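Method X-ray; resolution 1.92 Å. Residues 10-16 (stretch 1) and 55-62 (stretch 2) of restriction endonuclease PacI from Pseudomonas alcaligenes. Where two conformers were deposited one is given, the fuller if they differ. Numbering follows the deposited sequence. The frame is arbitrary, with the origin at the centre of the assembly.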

# COMPACT_ATOMS: atom_id res chain seq x y z
N ASN A 10 25.81 4.99 24.79
CA ASN A 10 26.97 4.80 23.94
C ASN A 10 26.61 3.82 22.83
O ASN A 10 26.17 2.69 23.11
CB ASN A 10 28.15 4.32 24.79
CG ASN A 10 28.53 5.33 25.86
OD1 ASN A 10 28.79 6.49 25.56
ND2 ASN A 10 28.53 4.89 27.12
N LEU A 11 26.72 4.28 21.58
CA LEU A 11 26.19 3.55 20.40
C LEU A 11 27.07 3.60 19.15
O LEU A 11 27.75 4.59 18.90
CB LEU A 11 24.83 4.15 19.98
CG LEU A 11 23.72 4.36 20.99
CD1 LEU A 11 22.69 5.29 20.40
CD2 LEU A 11 23.11 3.04 21.40
N ALA A 12 26.99 2.55 18.33
CA ALA A 12 27.69 2.51 17.04
C ALA A 12 27.11 3.46 15.99
O ALA A 12 25.95 3.88 16.08
CB ALA A 12 27.70 1.12 16.50
N ALA A 13 27.92 3.75 14.98
CA ALA A 13 27.51 4.59 13.85
C ALA A 13 26.18 4.17 13.22
O ALA A 13 25.41 5.03 12.80
CB ALA A 13 28.59 4.62 12.79
N ASP A 14 25.91 2.86 13.16
CA ASP A 14 24.67 2.35 12.51
C ASP A 14 23.38 2.63 13.33
O ASP A 14 22.27 2.37 12.87
CB ASP A 14 24.79 0.87 12.11
CG ASP A 14 24.91 -0.08 13.30
OD1 ASP A 14 25.23 0.37 14.41
OD2 ASP A 14 24.69 -1.30 13.13
N GLU A 15 23.54 3.18 14.53
CA GLU A 15 22.39 3.59 15.33
C GLU A 15 22.07 5.09 15.10
O GLU A 15 21.11 5.62 15.66
CB GLU A 15 22.63 3.28 16.81
CG GLU A 15 21.36 2.97 17.59
CD GLU A 15 20.62 1.75 17.08
OE1 GLU A 15 19.38 1.73 17.19
OE2 GLU A 15 21.26 0.81 16.57
N PHE A 16 22.87 5.74 14.26
CA PHE A 16 22.65 7.14 13.89
C PHE A 16 22.27 7.34 12.42
O PHE A 16 22.51 6.47 11.58
CB PHE A 16 23.92 7.96 14.24
CG PHE A 16 24.20 8.03 15.72
CD1 PHE A 16 25.09 7.14 16.33
CD2 PHE A 16 23.56 8.98 16.52
CE1 PHE A 16 25.34 7.19 17.70
CE2 PHE A 16 23.80 9.04 17.89
CZ PHE A 16 24.70 8.15 18.49
N TYR A 55 13.30 -1.83 21.01
CA TYR A 55 13.76 -1.44 19.67
C TYR A 55 15.12 -2.06 19.35
O TYR A 55 15.47 -2.26 18.18
CB TYR A 55 13.81 0.09 19.54
CG TYR A 55 13.83 0.63 18.11
CD1 TYR A 55 14.86 1.48 17.68
CD2 TYR A 55 12.82 0.33 17.20
CE1 TYR A 55 14.89 2.00 16.37
CE2 TYR A 55 12.84 0.83 15.88
CZ TYR A 55 13.88 1.68 15.48
OH TYR A 55 13.92 2.18 14.22
N GLY A 56 15.89 -2.35 20.40
CA GLY A 56 17.21 -2.92 20.25
C GLY A 56 18.15 -2.09 19.38
O GLY A 56 18.13 -0.85 19.40
N LEU A 57 18.96 -2.79 18.61
CA LEU A 57 19.99 -2.15 17.81
C LEU A 57 19.88 -2.50 16.35
O LEU A 57 19.39 -3.58 15.98
CB LEU A 57 21.37 -2.54 18.34
CG LEU A 57 21.68 -2.08 19.76
CD1 LEU A 57 22.97 -2.71 20.21
CD2 LEU A 57 21.75 -0.53 19.87
N SER A 58 20.37 -1.59 15.52
CA SER A 58 20.17 -1.62 14.06
C SER A 58 20.44 -2.95 13.36
O SER A 58 19.68 -3.36 12.47
CB SER A 58 21.01 -0.54 13.42
OG SER A 58 20.60 -0.31 12.09
N ALA A 59 21.53 -3.61 13.74
CA ALA A 59 21.94 -4.83 13.06
C ALA A 59 21.03 -5.99 13.40
O ALA A 59 21.01 -7.00 12.70
CB ALA A 59 23.41 -5.16 13.37
N GLN A 60 20.28 -5.86 14.48
CA GLN A 60 19.33 -6.91 14.86
C GLN A 60 17.92 -6.67 14.32
O GLN A 60 17.09 -7.58 14.32
CB GLN A 60 19.29 -7.09 16.38
CG GLN A 60 20.66 -7.34 17.01
CD GLN A 60 21.47 -8.34 16.22
OE1 GLN A 60 22.53 -8.00 15.66
NE2 GLN A 60 20.97 -9.58 16.15
N ARG A 61 17.65 -5.46 13.84
CA ARG A 61 16.29 -5.11 13.38
C ARG A 61 15.95 -5.64 11.98
O ARG A 61 16.67 -5.37 11.02
CB ARG A 61 16.07 -3.60 13.46
CG ARG A 61 15.91 -3.08 14.89
CD ARG A 61 15.34 -1.67 14.91
NE ARG A 61 16.29 -0.64 14.45
CZ ARG A 61 17.19 -0.04 15.22
NH1 ARG A 61 17.33 -0.39 16.51
NH2 ARG A 61 17.98 0.90 14.70
N HIS A 62 14.85 -6.38 11.89
CA HIS A 62 14.33 -6.88 10.61
C HIS A 62 12.83 -6.68 10.66
O HIS A 62 12.21 -6.80 11.73
CB HIS A 62 14.59 -8.39 10.44
CG HIS A 62 16.03 -8.75 10.29
ND1 HIS A 62 16.88 -8.89 11.37
CD2 HIS A 62 16.77 -9.02 9.19
CE1 HIS A 62 18.08 -9.22 10.95
NE2 HIS A 62 18.05 -9.30 9.63
O HOH W 1 23.88 -2.55 15.40

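How does the start of stretch 2 prepare the contact? Tyr 55 closes a helix, and Gly 56 leaves helical geometry with a positive phi of 56°, a value that favours glycine. The carbonyl O of Tyr 55 accepts a hydrogen bond from Arg 61 NH1 at 3.1 Å, linking the start of the stretch to Arg 61.

What does Leu 57 meet? Leu 57 CD2 lies 4.1 Å from Leu 11 CD2, a modest apolar contact, while the carboxylate of Glu 15 passes alongside, with Glu 15 OE2 3.6 Å from Leu 57 CD2.

Why does Glu 15 reach Ser 58 so well? Its CA-to-CB bond points sideways, but the chain bends (chi1 t, chi2 p) and brings the carboxylate in. Ser 58 N donates to Glu 15 OE2 at 2.8 Å, and Ser 58 CB packs 3.2 Å from Asp 14 O. At Ala 59 the link is indirect: one water donates to Asp 14 OD2 (2.7 Å) and accepts from Ala 59 N (3.1 Å).

What holds the other carboxylate oxygen? Arg 61 does, through a salt bridge in which NH1 and NH2 each donate to Glu 15 OE1 at 3.0 Å. This oxygen sits at the guanidinium edge, near its plane, where both N-H groups can converge on it.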